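Hypothetical conserved protein (Thermus thermophilus, PDB 3DZM) is a major outer-membrane beta-barrel protein that binds calcium, though its precise function in the cell is unknown. Local coordinates at residues A9-G21 / W202-F214. Numbering follows the deposited sequence.
Sequences AKFSVEAGAGFYG and WVLKLRLGAAYRF. Residue 9 of segment 9-21 comes from a tag, linker or insertion. With C8E ((hydroxyethyloxy)tri(ethyloxy)octane), chain E.
Val-203 CG1 sits over one face of the Tyr-20 ring, 3.6 Å from its centroid and only 4° off the ring normal, a CH-pi contact. At the edge of that ring lies Lys-205 CB, 3.7 Å from Tyr-20 CD1. The guanidinium of Arg-207, at the end of a chain extended from CG to NE, approaches obliquely, its plane turned just 11° from the ring. Tyr-20 lies on the inward face of the sheet, and CG anti to the backbone N (chi1 -165°) lays its ring across Val-203; its OH then bonds to Asp-160 and Tyr-162.

On the outward side, the Phe-19 ring meets Leu-204 O edge-on, with CD2 3.3 Å from that oxygen. Phe-11 O lies over one face of the terminal Phe-214 ring and also accepts the Phe-214 N-H, a bent bond of 2.9 Å from N to O.

Between these ends, Val-13, Ala-15, Ala-17 and Phe-19 form paired antiparallel bonds with Tyr-212, Ala-210, Leu-208 and Leu-206. The CA atoms of Gly-16 and Gly-209, a non-hydrogen-bonded pair with no side chain on either residue, lie 3.8 Å apart. This pairing joins the first and last strands and thereby closes the barrel.

The two sides differ in chemistry. Val-13, Ala-15, Ala-17 and Phe-19 with Leu-206 and Leu-208 present an apolar outer surface, consistent with lipid contact. Inside, Glu-14 forms salt bridges to Arg-142 and Arg-43, while Lys-205 bonds to Tyr-104, so the carboxylate of Glu-14 and the ammonium of Lys-205 are met by polar partners from other barrel strands.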
loop_
_atom_site.group_PDB
_atom_site.type_symbol
_atom_site.label_atom_id
_atom_site.label_comp_id
_atom_site.label_asym_id
_atom_site.label_seq_id
_atom_site.Cartn_x
_atom_site.Cartn_y
_atom_site.Cartn_z
ATOM N N ALA A 9 -6.382 27.377 -11.837
ATOM C CA ALA A 9 -5.703 26.318 -11.074
ATOM C C ALA A 9 -6.473 25.905 -9.813
ATOM O O ALA A 9 -6.528 26.657 -8.830
ATOM C CB ALA A 9 -4.280 26.701 -10.743
ATOM N N LYS A 10 -7.059 24.707 -9.852
ATOM C CA LYS A 10 -7.945 24.229 -8.791
ATOM C C LYS A 10 -7.314 23.166 -7.879
ATOM O O LYS A 10 -7.147 22.015 -8.270
ATOM C CB LYS A 10 -9.250 23.728 -9.394
ATOM C CG LYS A 10 -10.244 24.860 -9.672
ATOM C CD LYS A 10 -11.170 24.559 -10.867
ATOM C CE LYS A 10 -11.879 25.826 -11.387
ATOM N NZ LYS A 10 -10.930 26.942 -11.683
ATOM N N PHE A 11 -6.968 23.572 -6.662
ATOM C CA PHE A 11 -6.319 22.694 -5.691
ATOM C C PHE A 11 -7.309 22.096 -4.656
ATOM O O PHE A 11 -8.110 22.824 -4.062
ATOM C CB PHE A 11 -5.175 23.450 -4.987
ATOM C CG PHE A 11 -4.080 23.903 -5.918
ATOM C CD1 PHE A 11 -3.113 23.011 -6.362
ATOM C CD2 PHE A 11 -4.000 25.219 -6.327
ATOM C CE1 PHE A 11 -2.113 23.423 -7.206
ATOM C CE2 PHE A 11 -2.993 25.638 -7.179
ATOM C CZ PHE A 11 -2.054 24.744 -7.623
ATOM N N SER A 12 -7.281 20.778 -4.452
ATOM C CA SER A 12 -8.175 20.178 -3.460
ATOM C C SER A 12 -7.387 19.220 -2.617
ATOM O O SER A 12 -6.318 18.763 -3.002
ATOM C CB SER A 12 -9.360 19.441 -4.088
ATOM O OG SER A 12 -9.501 19.797 -5.449
ATOM N N VAL A 13 -7.916 18.921 -1.448
ATOM C CA VAL A 13 -7.313 17.907 -0.615
ATOM C C VAL A 13 -8.367 16.804 -0.583
ATOM O O VAL A 13 -9.574 17.084 -0.499
ATOM C CB VAL A 13 -6.914 18.479 0.802
ATOM C CG1 VAL A 13 -8.066 19.252 1.414
ATOM C CG2 VAL A 13 -6.436 17.383 1.761
ATOM N N GLU A 14 -7.903 15.562 -0.699
ATOM C CA GLU A 14 -8.773 14.412 -0.845
ATOM C C GLU A 14 -8.415 13.373 0.223
ATOM O O GLU A 14 -7.256 13.009 0.385
ATOM C CB GLU A 14 -8.596 13.858 -2.268
ATOM C CG GLU A 14 -9.490 12.694 -2.676
ATOM C CD GLU A 14 -8.809 11.778 -3.707
ATOM O OE1 GLU A 14 -8.841 12.092 -4.921
ATOM O OE2 GLU A 14 -8.243 10.732 -3.290
ATOM N N ALA A 15 -9.411 12.898 0.956
ATOM C CA ALA A 15 -9.227 11.784 1.899
ATOM C C ALA A 15 -10.018 10.594 1.404
ATOM O O ALA A 15 -11.153 10.758 0.939
ATOM C CB ALA A 15 -9.719 12.178 3.339
ATOM N N GLY A 16 -9.448 9.398 1.493
ATOM C CA GLY A 16 -10.214 8.222 1.137
ATOM C C GLY A 16 -9.976 7.030 2.011
ATOM O O GLY A 16 -8.932 6.893 2.621
ATOM N N ALA A 17 -10.948 6.141 2.061
ATOM C CA ALA A 17 -10.839 4.950 2.897
ATOM C C ALA A 17 -11.211 3.745 2.058
ATOM O O ALA A 17 -12.018 3.856 1.139
ATOM C CB ALA A 17 -11.785 5.064 4.117
ATOM N N GLY A 18 -10.640 2.592 2.370
ATOM C CA GLY A 18 -10.982 1.400 1.639
ATOM C C GLY A 18 -9.875 0.399 1.514
ATOM O O GLY A 18 -9.051 0.228 2.409
ATOM N N PHE A 19 -9.845 -0.297 0.394
ATOM C CA PHE A 19 -8.942 -1.446 0.300
ATOM C C PHE A 19 -7.678 -1.148 -0.553
ATOM O O PHE A 19 -7.759 -0.577 -1.643
ATOM C CB PHE A 19 -9.713 -2.695 -0.136
ATOM C CG PHE A 19 -8.861 -3.932 -0.257
ATOM C CD1 PHE A 19 -8.917 -4.930 0.719
ATOM C CD2 PHE A 19 -8.012 -4.117 -1.363
ATOM C CE1 PHE A 19 -8.140 -6.079 0.608
ATOM C CE2 PHE A 19 -7.234 -5.260 -1.481
ATOM C CZ PHE A 19 -7.299 -6.238 -0.491
ATOM N N TYR A 20 -6.515 -1.447 0.029
ATOM C CA TYR A 20 -5.242 -1.415 -0.652
ATOM C C TYR A 20 -4.394 -2.584 -0.201
ATOM O O TYR A 20 -3.352 -2.401 0.383
ATOM C CB TYR A 20 -4.486 -0.130 -0.402
ATOM C CG TYR A 20 -3.350 0.080 -1.368
ATOM C CD1 TYR A 20 -3.598 0.561 -2.653
ATOM C CD2 TYR A 20 -2.040 -0.261 -1.027
ATOM C CE1 TYR A 20 -2.572 0.729 -3.564
ATOM C CE2 TYR A 20 -0.991 -0.077 -1.935
ATOM C CZ TYR A 20 -1.273 0.414 -3.206
ATOM O OH TYR A 20 -0.271 0.586 -4.130
ATOM N N GLY A 21 -4.849 -3.791 -0.481
ATOM C CA GLY A 21 -4.172 -4.962 0.024
ATOM C C GLY A 21 -4.416 -5.191 1.493
ATOM O O GLY A 21 -3.703 -5.952 2.144
ATOM N N TRP A 202 1.001 -7.558 -6.870
ATOM C CA TRP A 202 -0.159 -6.938 -7.492
ATOM C C TRP A 202 -1.087 -6.424 -6.405
ATOM O O TRP A 202 -1.348 -7.119 -5.423
ATOM C CB TRP A 202 -0.908 -7.935 -8.370
ATOM C CG TRP A 202 -0.179 -8.369 -9.589
ATOM C CD1 TRP A 202 0.548 -9.511 -9.735
ATOM C CD2 TRP A 202 -0.109 -7.679 -10.839
ATOM N NE1 TRP A 202 1.069 -9.585 -11.000
ATOM C CE2 TRP A 202 0.683 -8.478 -11.709
ATOM C CE3 TRP A 202 -0.643 -6.478 -11.318
ATOM C CZ2 TRP A 202 0.969 -8.104 -13.036
ATOM C CZ3 TRP A 202 -0.379 -6.112 -12.661
ATOM C CH2 TRP A 202 0.425 -6.923 -13.488
ATOM N N VAL A 203 -1.563 -5.199 -6.552
ATOM C CA VAL A 203 -2.428 -4.650 -5.527
ATOM C C VAL A 203 -3.674 -4.071 -6.171
ATOM O O VAL A 203 -3.577 -3.179 -7.006
ATOM C CB VAL A 203 -1.695 -3.558 -4.656
ATOM C CG1 VAL A 203 -2.562 -3.129 -3.443
ATOM C CG2 VAL A 203 -0.343 -4.051 -4.187
ATOM N N LEU A 204 -4.836 -4.595 -5.785
ATOM C CA LEU A 204 -6.122 -3.946 -6.070
ATOM C C LEU A 204 -6.411 -2.762 -5.138
ATOM O O LEU A 204 -6.341 -2.882 -3.928
ATOM C CB LEU A 204 -7.241 -4.954 -5.912
ATOM C CG LEU A 204 -8.601 -4.526 -6.435
ATOM C CD1 LEU A 204 -8.560 -4.327 -7.930
ATOM C CD2 LEU A 204 -9.626 -5.570 -6.074
ATOM N N LYS A 205 -6.741 -1.617 -5.703
ATOM C CA LYS A 205 -7.052 -0.448 -4.897
ATOM C C LYS A 205 -8.497 -0.083 -5.142
ATOM O O LYS A 205 -8.905 0.132 -6.295
ATOM C CB LYS A 205 -6.158 0.752 -5.256
ATOM C CG LYS A 205 -6.700 2.104 -4.785
ATOM C CD LYS A 205 -6.431 3.205 -5.809
ATOM C CE LYS A 205 -4.974 3.272 -6.223
ATOM N NZ LYS A 205 -4.610 4.646 -6.718
ATOM N N LEU A 206 -9.254 -0.001 -4.053
ATOM C CA LEU A 206 -10.677 0.328 -4.078
ATOM C C LEU A 206 -11.043 1.281 -2.909
ATOM O O LEU A 206 -11.117 0.857 -1.755
ATOM C CB LEU A 206 -11.430 -0.982 -3.996
ATOM C CG LEU A 206 -12.950 -1.075 -4.105
ATOM C CD1 LEU A 206 -13.522 -0.118 -5.128
ATOM C CD2 LEU A 206 -13.281 -2.506 -4.454
ATOM N N ARG A 207 -11.212 2.576 -3.192
ATOM C CA ARG A 207 -11.470 3.544 -2.121
ATOM C C ARG A 207 -12.686 4.443 -2.358
ATOM O O ARG A 207 -12.939 4.821 -3.496
ATOM C CB ARG A 207 -10.250 4.430 -1.866
ATOM C CG ARG A 207 -9.074 3.753 -1.244
ATOM C CD ARG A 207 -7.970 4.778 -0.945
ATOM N NE ARG A 207 -6.734 4.156 -0.472
ATOM C CZ ARG A 207 -5.598 4.119 -1.163
ATOM N NH1 ARG A 207 -5.528 4.679 -2.366
ATOM N NH2 ARG A 207 -4.528 3.514 -0.651
ATOM N N LEU A 208 -13.420 4.772 -1.273
ATOM C CA LEU A 208 -14.404 5.866 -1.252
ATOM C C LEU A 208 -13.865 6.981 -0.401
ATOM O O LEU A 208 -13.177 6.730 0.577
ATOM C CB LEU A 208 -15.756 5.441 -0.714
ATOM C CG LEU A 208 -16.351 4.267 -1.481
ATOM C CD1 LEU A 208 -17.660 3.787 -0.865
ATOM C CD2 LEU A 208 -16.519 4.626 -2.968
ATOM N N GLY A 209 -14.158 8.217 -0.787
ATOM C CA GLY A 209 -13.668 9.357 -0.050
ATOM C C GLY A 209 -14.272 10.645 -0.539
ATOM O O GLY A 209 -15.224 10.627 -1.290
ATOM N N ALA A 210 -13.711 11.765 -0.106
ATOM C CA ALA A 210 -14.250 13.062 -0.438
ATOM C C ALA A 210 -13.126 14.014 -0.762
ATOM O O ALA A 210 -12.021 13.839 -0.270
ATOM C CB ALA A 210 -15.069 13.591 0.740
ATOM N N ALA A 211 -13.396 15.017 -1.589
ATOM C CA ALA A 211 -12.388 16.030 -1.889
ATOM C C ALA A 211 -12.944 17.409 -1.622
ATOM O O ALA A 211 -14.051 17.727 -2.043
ATOM C CB ALA A 211 -11.919 15.922 -3.305
ATOM N N TYR A 212 -12.164 18.219 -0.915
ATOM C CA TYR A 212 -12.563 19.565 -0.552
ATOM C C TYR A 212 -11.745 20.544 -1.376
ATOM O O TYR A 212 -10.525 20.511 -1.314
ATOM C CB TYR A 212 -12.333 19.794 0.955
ATOM C CG TYR A 212 -12.725 21.176 1.409
ATOM C CD1 TYR A 212 -14.068 21.538 1.480
ATOM C CD2 TYR A 212 -11.769 22.130 1.728
ATOM C CE1 TYR A 212 -14.463 22.812 1.867
ATOM C CE2 TYR A 212 -12.149 23.416 2.124
ATOM C CZ TYR A 212 -13.508 23.751 2.190
ATOM O OH TYR A 212 -13.927 25.018 2.574
ATOM N N ARG A 213 -12.412 21.390 -2.163
ATOM C CA ARG A 213 -11.715 22.329 -3.055
ATOM C C ARG A 213 -11.237 23.567 -2.338
ATOM O O ARG A 213 -11.616 23.804 -1.208
ATOM C CB ARG A 213 -12.574 22.731 -4.268
ATOM C CG ARG A 213 -11.876 23.688 -5.260
ATOM C CD ARG A 213 -12.658 23.835 -6.569
ATOM N NE ARG A 213 -13.106 22.527 -7.063
ATOM C CZ ARG A 213 -12.481 21.801 -7.993
ATOM N NH1 ARG A 213 -11.377 22.256 -8.560
ATOM N NH2 ARG A 213 -12.966 20.618 -8.364
ATOM N N PHE A 214 -10.364 24.320 -3.008
ATOM C CA PHE A 214 -9.971 25.699 -2.647
ATOM C C PHE A 214 -8.875 26.242 -3.579
ATOM O O PHE A 214 -8.881 26.006 -4.795
ATOM C CB PHE A 214 -9.529 25.828 -1.184
ATOM C CG PHE A 214 -8.429 24.896 -0.802
ATOM C CD1 PHE A 214 -7.219 24.933 -1.464
ATOM C CD2 PHE A 214 -8.600 23.989 0.227
ATOM C CE1 PHE A 214 -6.202 24.065 -1.121
ATOM C CE2 PHE A 214 -7.595 23.125 0.577
ATOM C CZ PHE A 214 -6.394 23.159 -0.098
HETATM C C1 C8E E . -7.061 -8.562 -10.092
HETATM C C2 C8E E . -5.545 -8.385 -10.252
HETATM C C3 C8E E . -4.717 -9.483 -9.571
HETATM C C4 C8E E . -3.973 -10.367 -10.585
HETATM C C5 C8E E . -2.732 -11.073 -10.026
HETATM C C6 C8E E . -2.897 -12.566 -9.696
HETATM C C7 C8E E . -2.824 -12.855 -8.191
HETATM C C8 C8E E . -2.370 -11.613 -7.415
HETATM O O9 C8E E . -1.631 -11.880 -6.228
HETATM C C10 C8E E . -0.271 -11.486 -6.352
HETATM C C11 C8E E . 0.386 -11.190 -5.004
HETATM O O12 C8E E . 0.332 -9.807 -4.709
HETATM C C13 C8E E . 0.499 -9.536 -3.325
HETATM C C14 C8E E . -0.223 -8.259 -2.883
HETATM O O15 C8E E . -1.093 -8.552 -1.804
HETATM C C16 C8E E . -1.971 -7.490 -1.492
HETATM C C17 C8E E . -1.208 -6.371 -0.781
HETATM O O18 C8E E . -1.243 -6.524 0.628
HETATM C C19 C8E E . -0.290 -7.449 1.097
HETATM C C20 C8E E . 1.081 -6.952 0.656
HETATM O O21 C8E E . 1.604 -6.063 1.604
#